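Local atomic coordinates of N-acetylglucosamine 2-epimerase (Xylella fastidiosa, PDB entry 3GT5), a protein that probably catalyses epimerisation at C2 of N-acylglucosamine-type sugars, as an isomerase of the N-acylglucosamine 2-epimerase family. Residues W253-L258 and S315-A320; I259-I264 and W268-A273; V311-L316 and M380-E385; L322-R325 and Y331-W334. All coordinates share one frame; numbering follows the deposited sequence.

Overall arrangement
The four contacts illustrate how an (alpha/alpha)6 barrel of this family is stitched together from a few helices. Helix 247-263 serves contacts 1 and 2, and helix 309-326 serves contacts 1, 3 and 4. Contacts 2 and 4 join successive helices and are nested in the loops closed by contacts 1 and 3 respectively, whose segments are 56 and 63 residues apart. Contact 1 is central: its centre is about 10, 8 and 9 Å from those of contacts 2, 3 and 4. Contacts 2 and 3, with centres about 18 Å apart, still meet through the salt bridge of Arg262 and Glu385. Hairpins and long-range packing thus tie successive and distant helices into one packed body.

Contact 1. Residues W253-L258 and S315-A320; sequences WAKLLL and SLAAAA
Ala318 fits its methyl group against the backbone of Lys255, with CB of Ala318 4.0 Å from N of Lys255. The same methyl also meets the start of the lysine side chain, the two CB atoms being 4.1 Å apart. From the preceding residue, CB of Ala254 touches CB of Ala318 at 4.2 Å. With alanines at these positions the helices come very near each other: the CA atoms of Lys255 and Ala318 are 4.3 Å apart, and the short axes approach to 8.3 Å while running in broadly the same direction, at 38°.

Lys255 is the one long side chain in the interface. Its CG stands anti to the backbone N (chi1 -176°), which carries the aliphatic part alongside the neighbouring helix, where CD rests on CB of Ala317 at 3.9 Å. A bend at chi3 (71°) then turns the ammonium end away from the alanines, and NZ forms a salt bridge with OE1 of Glu314, just before 315-320 on the same helix as Ala317.

The next shell adds further ties. Ser315 OG is hydrogen-bonded to Thr251 OG1, a second polar tie between helices 247-263 and 309-326, and Leu258 packs on Leu321 and Leu322. On the far flank Trp253 turns from this interface to helices 172-189 and 192-211, its NE1 bonded to Gln172 OE1. The chemistry is therefore divided: methyls and methylenes make the close, buried approach, while the charge of Lys255 is probably stabilised in the interior by its pairing with Glu314.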
loop_
_atom_site.group_PDB
_atom_site.type_symbol
_atom_site.label_atom_id
_atom_site.label_comp_id
_atom_site.label_asym_id
_atom_site.label_seq_id
_atom_site.Cartn_x
_atom_site.Cartn_y
_atom_site.Cartn_z
ATOM N N TRP A 253 3.598 8.440 2.873
ATOM C CA TRP A 253 4.965 8.927 2.598
ATOM C C TRP A 253 5.736 9.233 3.891
ATOM O O TRP A 253 6.948 8.964 3.990
ATOM C CB TRP A 253 4.925 10.163 1.700
ATOM C CG TRP A 253 4.988 9.864 0.258
ATOM C CD1 TRP A 253 4.016 10.082 -0.683
ATOM C CD2 TRP A 253 6.087 9.263 -0.433
ATOM N NE1 TRP A 253 4.441 9.654 -1.908
ATOM C CE2 TRP A 253 5.722 9.172 -1.793
ATOM C CE3 TRP A 253 7.355 8.795 -0.027
ATOM C CZ2 TRP A 253 6.570 8.605 -2.779
ATOM C CZ3 TRP A 253 8.201 8.245 -1.010
ATOM C CH2 TRP A 253 7.812 8.181 -2.359
ATOM N N ALA A 254 5.068 9.828 4.881
ATOM C CA ALA A 254 5.708 10.105 6.156
ATOM C C ALA A 254 6.271 8.810 6.760
ATOM O O ALA A 254 7.424 8.782 7.254
ATOM C CB ALA A 254 4.766 10.788 7.129
ATOM N N LYS A 255 5.492 7.741 6.686
ATOM C CA LYS A 255 5.932 6.419 7.138
ATOM C C LYS A 255 7.141 5.918 6.338
ATOM O O LYS A 255 8.144 5.451 6.912
ATOM C CB LYS A 255 4.769 5.441 7.038
ATOM C CG LYS A 255 5.046 4.018 7.571
ATOM C CD LYS A 255 4.091 2.960 7.016
ATOM C CE LYS A 255 4.347 2.665 5.569
ATOM N NZ LYS A 255 3.262 1.908 5.015
ATOM N N LEU A 256 7.054 5.998 5.017
ATOM C CA LEU A 256 8.169 5.550 4.184
ATOM C C LEU A 256 9.447 6.348 4.447
ATOM O O LEU A 256 10.556 5.771 4.466
ATOM C CB LEU A 256 7.801 5.613 2.703
ATOM C CG LEU A 256 6.695 4.685 2.238
ATOM C CD1 LEU A 256 6.445 5.019 0.757
ATOM C CD2 LEU A 256 6.979 3.131 2.445
ATOM N N LEU A 257 9.332 7.661 4.660
ATOM C CA LEU A 257 10.504 8.492 4.986
ATOM C C LEU A 257 11.110 8.084 6.335
ATOM O O LEU A 257 12.348 8.141 6.520
ATOM C CB LEU A 257 10.117 9.973 5.050
ATOM C CG LEU A 257 9.648 10.589 3.752
ATOM C CD1 LEU A 257 9.208 12.069 3.962
ATOM C CD2 LEU A 257 10.736 10.525 2.667
ATOM N N LEU A 258 10.267 7.700 7.293
ATOM C CA LEU A 258 10.769 7.252 8.602
ATOM C C LEU A 258 11.386 5.828 8.535
ATOM O O LEU A 258 12.289 5.512 9.310
ATOM C CB LEU A 258 9.688 7.319 9.693
ATOM C CG LEU A 258 9.590 8.662 10.428
ATOM C CD1 LEU A 258 10.735 8.907 11.468
ATOM C CD2 LEU A 258 9.526 9.804 9.483
ATOM N N SER A 315 -1.973 6.227 8.427
ATOM C CA SER A 315 -1.776 7.343 9.277
ATOM C C SER A 315 -1.353 6.935 10.686
ATOM O O SER A 315 -0.506 7.587 11.299
ATOM C CB SER A 315 -2.993 8.271 9.287
ATOM O OG SER A 315 -3.231 8.750 7.974
ATOM N N LEU A 316 -1.950 5.887 11.233
ATOM C CA LEU A 316 -1.515 5.438 12.568
ATOM C C LEU A 316 -0.128 4.822 12.529
ATOM O O LEU A 316 0.620 4.953 13.478
ATOM C CB LEU A 316 -2.579 4.532 13.253
ATOM C CG LEU A 316 -2.933 3.211 12.648
ATOM C CD1 LEU A 316 -1.960 2.139 13.067
ATOM C CD2 LEU A 316 -4.423 2.752 12.955
ATOM N N ALA A 317 0.262 4.198 11.414
ATOM C CA ALA A 317 1.613 3.640 11.317
ATOM C C ALA A 317 2.619 4.785 11.280
ATOM O O ALA A 317 3.630 4.774 12.027
ATOM C CB ALA A 317 1.728 2.725 10.056
ATOM N N ALA A 318 2.334 5.812 10.466
ATOM C CA ALA A 318 3.151 7.012 10.427
ATOM C C ALA A 318 3.258 7.687 11.818
ATOM O O ALA A 318 4.325 8.057 12.209
ATOM C CB ALA A 318 2.606 7.998 9.382
ATOM N N ALA A 319 2.136 7.806 12.536
ATOM C CA ALA A 319 2.113 8.464 13.856
ATOM C C ALA A 319 3.006 7.732 14.842
ATOM O O ALA A 319 3.755 8.371 15.558
ATOM C CB ALA A 319 0.671 8.575 14.375
ATOM N N ALA A 320 2.978 6.416 14.843
ATOM C CA ALA A 320 3.834 5.618 15.729
ATOM C C ALA A 320 5.334 5.841 15.402
ATOM O O ALA A 320 6.168 6.044 16.318
ATOM C CB ALA A 320 3.416 4.085 15.663
#

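Contact 2. Residues I259-I264 and W268-A273; sequences ILDRYI and WLVPVA
Leu269 drives CD1 into the backbone of the preceding helix at Asp261, the two meeting across a helical hairpin in which helix 247-263 turns through a short loop into helix 269-284. The short axes run almost antiparallel, at 171°, and remain 10.2 Å apart, a separation bridged by side chains.

The tight part is the leucine branch. CD1 of Leu269 lies 3.6 Å from CA of Asp261 and also touches CB of Leu260 at 4.0 Å. The methyl reaches this place because CG lies anti to the carbonyl carbon (chi1 -62°), directing the branch across to the first helix. Behind it, O of Leu260 accepts from two amides, Tyr263 N and Ile264 N. Leu257 adds to the buried side by packing on Leu269 and Val272, and Leu260 itself leans on Ala202 and Leu183 of two further helices.

The other side is looser and partly exposed. There the carboxylate of Asp261 meets an apolar branch, OD1 standing 3.7 Å from CG2 of Val270, and the two side chains pass at a slant. A water joins the helices more specifically: it donates to OD1 of Asp261 at 2.8 Å and accepts, over a longer 3.3 Å, from N of Val270 on the second segment. The carboxylate is further anchored from helix 309-326, where NE of Arg325 forms a salt bridge with its second oxygen, OD2 of Asp261.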
loop_
_atom_site.group_PDB
_atom_site.type_symbol
_atom_site.label_atom_id
_atom_site.label_comp_id
_atom_site.label_asym_id
_atom_site.label_seq_id
_atom_site.Cartn_x
_atom_site.Cartn_y
_atom_site.Cartn_z
ATOM N N ILE A 259 10.941 5.015 7.613
ATOM C CA ILE A 259 11.600 3.711 7.366
ATOM C C ILE A 259 12.958 3.991 6.689
ATOM O O ILE A 259 13.962 3.406 7.066
ATOM C CB ILE A 259 10.743 2.784 6.520
ATOM C CG1 ILE A 259 9.457 2.412 7.283
ATOM C CG2 ILE A 259 11.544 1.492 6.161
ATOM C CD1 ILE A 259 8.424 1.672 6.468
ATOM N N LEU A 260 13.000 4.929 5.751
ATOM C CA LEU A 260 14.283 5.296 5.143
ATOM C C LEU A 260 15.268 5.804 6.183
ATOM O O LEU A 260 16.463 5.490 6.116
ATOM C CB LEU A 260 14.101 6.332 4.055
ATOM C CG LEU A 260 13.614 5.764 2.727
ATOM C CD1 LEU A 260 12.917 6.861 1.909
ATOM C CD2 LEU A 260 14.784 5.146 1.913
ATOM N N ASP A 261 14.761 6.566 7.160
ATOM C CA ASP A 261 15.592 7.196 8.201
ATOM C C ASP A 261 16.264 6.152 9.116
ATOM O O ASP A 261 17.287 6.430 9.791
ATOM C CB ASP A 261 14.715 8.148 9.003
ATOM C CG ASP A 261 15.417 8.769 10.196
ATOM O OD1 ASP A 261 16.213 9.709 10.013
ATOM O OD2 ASP A 261 15.127 8.338 11.350
ATOM N N ARG A 262 15.649 5.002 9.203
ATOM C CA ARG A 262 16.194 3.841 9.893
ATOM C C ARG A 262 17.453 3.267 9.210
ATOM O O ARG A 262 18.364 2.748 9.895
ATOM C CB ARG A 262 15.084 2.793 10.008
ATOM C CG ARG A 262 15.170 1.813 11.118
ATOM C CD ARG A 262 14.061 0.732 10.946
ATOM N NE ARG A 262 12.747 1.273 11.305
ATOM C CZ ARG A 262 11.556 0.840 10.889
ATOM N NH1 ARG A 262 11.421 -0.161 10.036
ATOM N NH2 ARG A 262 10.474 1.452 11.334
ATOM N N TYR A 263 17.504 3.343 7.876
ATOM C CA TYR A 263 18.549 2.689 7.084
ATOM C C TYR A 263 19.552 3.666 6.480
ATOM O O TYR A 263 20.637 3.252 6.033
ATOM C CB TYR A 263 17.918 1.862 5.957
ATOM C CG TYR A 263 17.031 0.755 6.441
ATOM C CD1 TYR A 263 17.477 -0.167 7.372
ATOM C CD2 TYR A 263 15.727 0.641 5.975
ATOM C CE1 TYR A 263 16.656 -1.162 7.824
ATOM C CE2 TYR A 263 14.910 -0.358 6.415
ATOM C CZ TYR A 263 15.369 -1.240 7.337
ATOM O OH TYR A 263 14.524 -2.209 7.747
ATOM N N ILE A 264 19.182 4.938 6.406
ATOM C CA ILE A 264 20.001 5.968 5.779
ATOM C C ILE A 264 20.197 7.133 6.747
ATOM O O ILE A 264 19.230 7.663 7.319
ATOM C CB ILE A 264 19.297 6.506 4.518
ATOM C CG1 ILE A 264 19.206 5.398 3.462
ATOM C CG2 ILE A 264 19.964 7.809 3.988
ATOM C CD1 ILE A 264 18.644 5.877 2.152
ATOM N N TRP A 268 17.268 15.331 6.000
ATOM C CA TRP A 268 16.012 15.861 5.464
ATOM C C TRP A 268 14.771 14.995 5.682
ATOM O O TRP A 268 13.646 15.517 5.644
ATOM C CB TRP A 268 16.139 16.228 3.997
ATOM C CG TRP A 268 16.309 15.121 3.050
ATOM C CD1 TRP A 268 17.477 14.655 2.537
ATOM C CD2 TRP A 268 15.265 14.339 2.432
ATOM N NE1 TRP A 268 17.228 13.644 1.633
ATOM C CE2 TRP A 268 15.879 13.448 1.543
ATOM C CE3 TRP A 268 13.865 14.371 2.488
ATOM C CZ2 TRP A 268 15.146 12.567 0.748
ATOM C CZ3 TRP A 268 13.149 13.487 1.717
ATOM C CH2 TRP A 268 13.786 12.601 0.856
ATOM N N LEU A 269 14.939 13.702 5.949
ATOM C CA LEU A 269 13.790 12.799 5.959
ATOM C C LEU A 269 12.725 13.138 7.025
ATOM O O LEU A 269 11.527 13.248 6.705
ATOM C CB LEU A 269 14.279 11.358 6.138
ATOM C CG LEU A 269 15.189 10.848 5.016
ATOM C CD1 LEU A 269 15.959 9.535 5.508
ATOM C CD2 LEU A 269 14.419 10.621 3.724
ATOM N N VAL A 270 13.155 13.318 8.262
ATOM C CA VAL A 270 12.210 13.513 9.369
ATOM C C VAL A 270 11.457 14.836 9.232
ATOM O O VAL A 270 10.251 14.817 9.342
ATOM C CB VAL A 270 12.849 13.294 10.761
ATOM C CG1 VAL A 270 11.800 13.565 11.885
ATOM C CG2 VAL A 270 13.404 11.912 10.875
ATOM N N PRO A 271 12.138 15.981 8.990
ATOM C CA PRO A 271 11.387 17.227 8.867
ATOM C C PRO A 271 10.357 17.183 7.717
ATOM O O PRO A 271 9.237 17.747 7.825
ATOM C CB PRO A 271 12.465 18.288 8.577
ATOM C CG PRO A 271 13.723 17.700 9.002
ATOM C CD PRO A 271 13.602 16.217 9.045
ATOM N N VAL A 272 10.724 16.544 6.611
ATOM C CA VAL A 272 9.760 16.401 5.500
ATOM C C VAL A 272 8.569 15.531 5.920
ATOM O O VAL A 272 7.408 15.897 5.678
ATOM C CB VAL A 272 10.423 15.904 4.210
ATOM C CG1 VAL A 272 9.385 15.523 3.148
ATOM C CG2 VAL A 272 11.379 16.940 3.641
ATOM N N ALA A 273 8.857 14.399 6.578
ATOM C CA ALA A 273 7.813 13.510 7.139
ATOM C C ALA A 273 6.845 14.276 8.051
ATOM O O ALA A 273 5.633 14.125 7.922
ATOM C CB ALA A 273 8.456 12.343 7.936
HETATM O O HOH W 1 16.189 12.349 9.000
#

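Contact 3. Residues V311-L316 and M380-E385; sequences VQAESL and MGACHE
Between 311-316 and 380-385 the nearest CA atoms are those of Ala313 and Ala382, 5.9 Å apart. Ala382 makes most of the contact: its CB sits 3.4 Å from the carbonyl O of Ala313 and 4.1 Å from CB of the same residue, so that a single methyl lies against a helix backbone. Leu316, one turn further on, closes over it with CD1 4.2 Å from CB of Ala382. That reach depends on an uncommon helical rotamer (chi1 64°), which swings the leucine end toward the second helix and onto Trp339 of helix 329-346; Cys383 packs on the same indole.

Away from the interface, O of Val311 is gripped twice, by N of Ser315 and by OG of Ser315, which donates at 2.8 Å. Glu314 also links the two helices, through OE2 hydrogen-bonded to ND1 of His378. Helix 8-22 touches the last helix as well, at Met380 and Cys383. Helix 377-387 is thus packed against both helix 309-326 and helix 8-22, consistent with the closed ring of an (alpha/alpha)6 barrel, in which the last helix lies beside the N-terminal one.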
loop_
_atom_site.group_PDB
_atom_site.type_symbol
_atom_site.label_atom_id
_atom_site.label_comp_id
_atom_site.label_asym_id
_atom_site.label_seq_id
_atom_site.Cartn_x
_atom_site.Cartn_y
_atom_site.Cartn_z
ATOM N N VAL A 311 -6.554 4.743 4.708
ATOM C CA VAL A 311 -6.201 6.097 5.193
ATOM C C VAL A 311 -5.950 6.167 6.707
ATOM O O VAL A 311 -4.978 6.746 7.171
ATOM C CB VAL A 311 -7.292 7.121 4.736
ATOM C CG1 VAL A 311 -6.959 8.520 5.192
ATOM C CG2 VAL A 311 -7.392 7.043 3.168
ATOM N N GLN A 312 -6.818 5.516 7.467
ATOM C CA GLN A 312 -6.644 5.481 8.887
ATOM C C GLN A 312 -5.399 4.654 9.256
ATOM O O GLN A 312 -4.643 5.050 10.122
ATOM C CB GLN A 312 -7.888 4.907 9.565
ATOM C CG GLN A 312 -9.237 5.279 8.967
ATOM C CD GLN A 312 -9.470 6.760 8.714
ATOM O OE1 GLN A 312 -9.174 7.606 9.548
ATOM N NE2 GLN A 312 -10.058 7.070 7.562
ATOM N N ALA A 313 -5.229 3.525 8.584
ATOM C CA ALA A 313 -4.142 2.555 8.890
ATOM C C ALA A 313 -2.745 3.184 8.610
ATOM O O ALA A 313 -1.830 3.089 9.399
ATOM C CB ALA A 313 -4.376 1.264 8.067
ATOM N N GLU A 314 -2.587 3.786 7.446
ATOM C CA GLU A 314 -1.290 4.341 7.050
ATOM C C GLU A 314 -0.930 5.488 8.002
ATOM O O GLU A 314 0.243 5.698 8.357
ATOM C CB GLU A 314 -1.304 4.849 5.600
ATOM C CG GLU A 314 -1.383 3.742 4.554
ATOM C CD GLU A 314 -0.170 2.792 4.547
ATOM O OE1 GLU A 314 0.969 3.217 4.910
ATOM O OE2 GLU A 314 -0.333 1.612 4.175
ATOM N N SER A 315 -1.973 6.227 8.427
ATOM C CA SER A 315 -1.776 7.343 9.277
ATOM C C SER A 315 -1.353 6.935 10.686
ATOM O O SER A 315 -0.506 7.587 11.299
ATOM C CB SER A 315 -2.993 8.271 9.287
ATOM O OG SER A 315 -3.231 8.750 7.974
ATOM N N LEU A 316 -1.950 5.887 11.233
ATOM C CA LEU A 316 -1.515 5.438 12.568
ATOM C C LEU A 316 -0.128 4.822 12.529
ATOM O O LEU A 316 0.620 4.953 13.478
ATOM C CB LEU A 316 -2.579 4.532 13.253
ATOM C CG LEU A 316 -2.933 3.211 12.648
ATOM C CD1 LEU A 316 -1.960 2.139 13.067
ATOM C CD2 LEU A 316 -4.423 2.752 12.955
ATOM N N MET A 380 -3.057 -4.864 8.362
ATOM C CA MET A 380 -2.043 -5.758 8.936
ATOM C C MET A 380 -0.634 -5.226 8.752
ATOM O O MET A 380 0.176 -5.285 9.684
ATOM C CB MET A 380 -2.151 -7.167 8.355
ATOM C CG MET A 380 -3.392 -7.997 8.841
ATOM S SD MET A 380 -3.461 -9.764 8.293
ATOM C CE MET A 380 -3.831 -9.477 6.526
ATOM N N GLY A 381 -0.346 -4.678 7.586
ATOM C CA GLY A 381 0.946 -4.013 7.340
ATOM C C GLY A 381 1.283 -2.867 8.297
ATOM O O GLY A 381 2.428 -2.718 8.724
ATOM N N ALA A 382 0.292 -2.029 8.597
ATOM C CA ALA A 382 0.449 -1.012 9.577
ATOM C C ALA A 382 0.796 -1.598 10.947
ATOM O O ALA A 382 1.662 -1.073 11.652
ATOM C CB ALA A 382 -0.833 -0.139 9.672
ATOM N N CYS A 383 0.128 -2.675 11.332
ATOM C CA CYS A 383 0.391 -3.326 12.622
ATOM C C CYS A 383 1.793 -3.945 12.642
ATOM O O CYS A 383 2.514 -3.826 13.633
ATOM C CB CYS A 383 -0.654 -4.392 12.933
ATOM S SG CYS A 383 -2.267 -3.625 13.257
ATOM N N HIS A 384 2.194 -4.574 11.555
ATOM C CA HIS A 384 3.552 -5.138 11.474
ATOM C C HIS A 384 4.575 -4.027 11.584
ATOM O O HIS A 384 5.623 -4.198 12.232
ATOM C CB HIS A 384 3.803 -5.904 10.166
ATOM C CG HIS A 384 3.056 -7.201 10.042
ATOM N ND1 HIS A 384 3.305 -8.294 10.847
ATOM C CD2 HIS A 384 2.099 -7.597 9.168
ATOM C CE1 HIS A 384 2.540 -9.310 10.467
ATOM N NE2 HIS A 384 1.778 -8.907 9.466
ATOM N N GLU A 385 4.298 -2.884 10.957
ATOM C CA GLU A 385 5.213 -1.763 11.039
ATOM C C GLU A 385 5.305 -1.221 12.481
ATOM O O GLU A 385 6.391 -0.948 12.944
ATOM C CB GLU A 385 4.848 -0.610 10.081
ATOM C CG GLU A 385 6.001 0.421 9.919
ATOM C CD GLU A 385 7.329 -0.253 9.552
ATOM O OE1 GLU A 385 7.378 -1.027 8.535
ATOM O OE2 GLU A 385 8.311 -0.050 10.331
#

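Contact 4. Residues L322-R325 and Y331-W334; sequences LATR and YWQW
Tyr331 OH is held by two groups of helix 269-284, Asp278 OD1 and Arg274 NE, which fix the far end of a ring whose face receives Leu322. The contact lies near the turn of a helical hairpin, where helix 309-326 gives way after two residues to helix 329-346.

Leu322 approaches through its CB, which stands 3.7 Å from the centroid of the Tyr331 ring and only 13° off the normal, a CH-pi contact over the face. The tyrosine ring is steadied by Phe277, which meets it edge-to-face. Ala323 is the neighbouring wedge, between the tyrosine and Trp332: its CB is 3.6 Å from CB of Tyr331 and also lies over the indole. The small residue permits a close backbone approach, with the CA atoms of Ala323 and Tyr331 4.8 Å apart.

The indole of Trp332 folds back over the first helix, CG being anti to the carbonyl carbon (chi1 -79°). Tyr335 meets it edge-to-face. On the exposed side Thr324 OG1 comes obliquely to CZ2 of Trp332 at 3.7 Å, while the threonine hydroxyl is hydrogen-bonded to Ala320 O of the same helix. Over the indole face the methyl of Ala323 makes a second CH-pi contact, its CB 3.3 Å from the centroid of the five-membered ring of Trp332, 5° from the normal.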
loop_
_atom_site.group_PDB
_atom_site.type_symbol
_atom_site.label_atom_id
_atom_site.label_comp_id
_atom_site.label_asym_id
_atom_site.label_seq_id
_atom_site.Cartn_x
_atom_site.Cartn_y
_atom_site.Cartn_z
ATOM N N LEU A 322 6.696 8.478 13.853
ATOM C CA LEU A 322 7.006 9.873 14.139
ATOM C C LEU A 322 7.164 10.067 15.632
ATOM O O LEU A 322 8.096 10.733 16.045
ATOM C CB LEU A 322 5.908 10.789 13.628
ATOM C CG LEU A 322 5.977 10.955 12.101
ATOM C CD1 LEU A 322 4.640 11.382 11.488
ATOM C CD2 LEU A 322 7.085 11.975 11.808
ATOM N N ALA A 323 6.272 9.467 16.408
ATOM C CA ALA A 323 6.353 9.509 17.888
ATOM C C ALA A 323 7.664 8.937 18.411
ATOM O O ALA A 323 8.307 9.552 19.299
ATOM C CB ALA A 323 5.136 8.788 18.538
ATOM N N THR A 324 8.088 7.790 17.889
ATOM C CA THR A 324 9.265 7.100 18.399
ATOM C C THR A 324 10.548 7.830 18.023
ATOM O O THR A 324 11.447 7.986 18.844
ATOM C CB THR A 324 9.325 5.649 17.893
ATOM O OG1 THR A 324 8.100 4.992 18.234
ATOM C CG2 THR A 324 10.498 4.912 18.573
ATOM N N ARG A 325 10.601 8.335 16.792
ATOM C CA ARG A 325 11.761 9.095 16.338
ATOM C C ARG A 325 11.875 10.486 16.975
ATOM O O ARG A 325 12.974 10.916 17.383
ATOM C CB ARG A 325 11.703 9.233 14.812
ATOM C CG ARG A 325 12.893 9.913 14.171
ATOM C CD ARG A 325 14.228 9.286 14.590
ATOM N NE ARG A 325 15.304 9.587 13.651
ATOM C CZ ARG A 325 15.984 10.731 13.581
ATOM N NH1 ARG A 325 15.719 11.753 14.402
ATOM N NH2 ARG A 325 16.949 10.854 12.665
ATOM N N TYR A 331 2.283 12.957 18.728
ATOM C CA TYR A 331 2.178 11.865 17.740
ATOM C C TYR A 331 1.572 10.584 18.331
ATOM O O TYR A 331 0.840 9.887 17.650
ATOM C CB TYR A 331 3.501 11.591 17.026
ATOM C CG TYR A 331 3.921 12.705 16.106
ATOM C CD1 TYR A 331 3.110 13.123 15.060
ATOM C CD2 TYR A 331 5.156 13.354 16.287
ATOM C CE1 TYR A 331 3.497 14.163 14.229
ATOM C CE2 TYR A 331 5.555 14.410 15.444
ATOM C CZ TYR A 331 4.724 14.808 14.430
ATOM O OH TYR A 331 5.106 15.843 13.601
ATOM N N TRP A 332 1.836 10.273 19.593
ATOM C CA TRP A 332 1.152 9.145 20.214
ATOM C C TRP A 332 -0.327 9.438 20.452
ATOM O O TRP A 332 -1.147 8.521 20.376
ATOM C CB TRP A 332 1.827 8.706 21.522
ATOM C CG TRP A 332 3.080 7.859 21.343
ATOM C CD1 TRP A 332 4.327 8.120 21.857
ATOM C CD2 TRP A 332 3.182 6.589 20.686
ATOM N NE1 TRP A 332 5.193 7.118 21.529
ATOM C CE2 TRP A 332 4.518 6.154 20.822
ATOM C CE3 TRP A 332 2.277 5.783 19.984
ATOM C CZ2 TRP A 332 4.985 4.982 20.234
ATOM C CZ3 TRP A 332 2.729 4.575 19.447
ATOM C CH2 TRP A 332 4.079 4.198 19.567
ATOM N N GLN A 333 -0.665 10.695 20.767
ATOM C CA GLN A 333 -2.063 11.099 20.862
ATOM C C GLN A 333 -2.773 10.901 19.521
ATOM O O GLN A 333 -3.927 10.442 19.491
ATOM C CB GLN A 333 -2.206 12.518 21.410
ATOM C CG GLN A 333 -1.846 12.510 22.882
ATOM C CD GLN A 333 -1.463 13.843 23.440
ATOM O OE1 GLN A 333 -1.521 14.882 22.770
ATOM N NE2 GLN A 333 -1.042 13.825 24.705
ATOM N N TRP A 334 -2.089 11.205 18.420
ATOM C CA TRP A 334 -2.692 10.933 17.094
ATOM C C TRP A 334 -2.923 9.446 16.879
ATOM O O TRP A 334 -3.974 9.026 16.432
ATOM C CB TRP A 334 -1.863 11.514 15.954
ATOM C CG TRP A 334 -2.266 12.927 15.655
ATOM C CD1 TRP A 334 -1.547 14.053 15.893
ATOM C CD2 TRP A 334 -3.493 13.354 15.053
ATOM N NE1 TRP A 334 -2.250 15.154 15.491
ATOM C CE2 TRP A 334 -3.438 14.757 14.945
ATOM C CE3 TRP A 334 -4.615 12.683 14.561
ATOM C CZ2 TRP A 334 -4.478 15.504 14.402
ATOM C CZ3 TRP A 334 -5.641 13.415 14.026
ATOM C CH2 TRP A 334 -5.565 14.825 13.954
#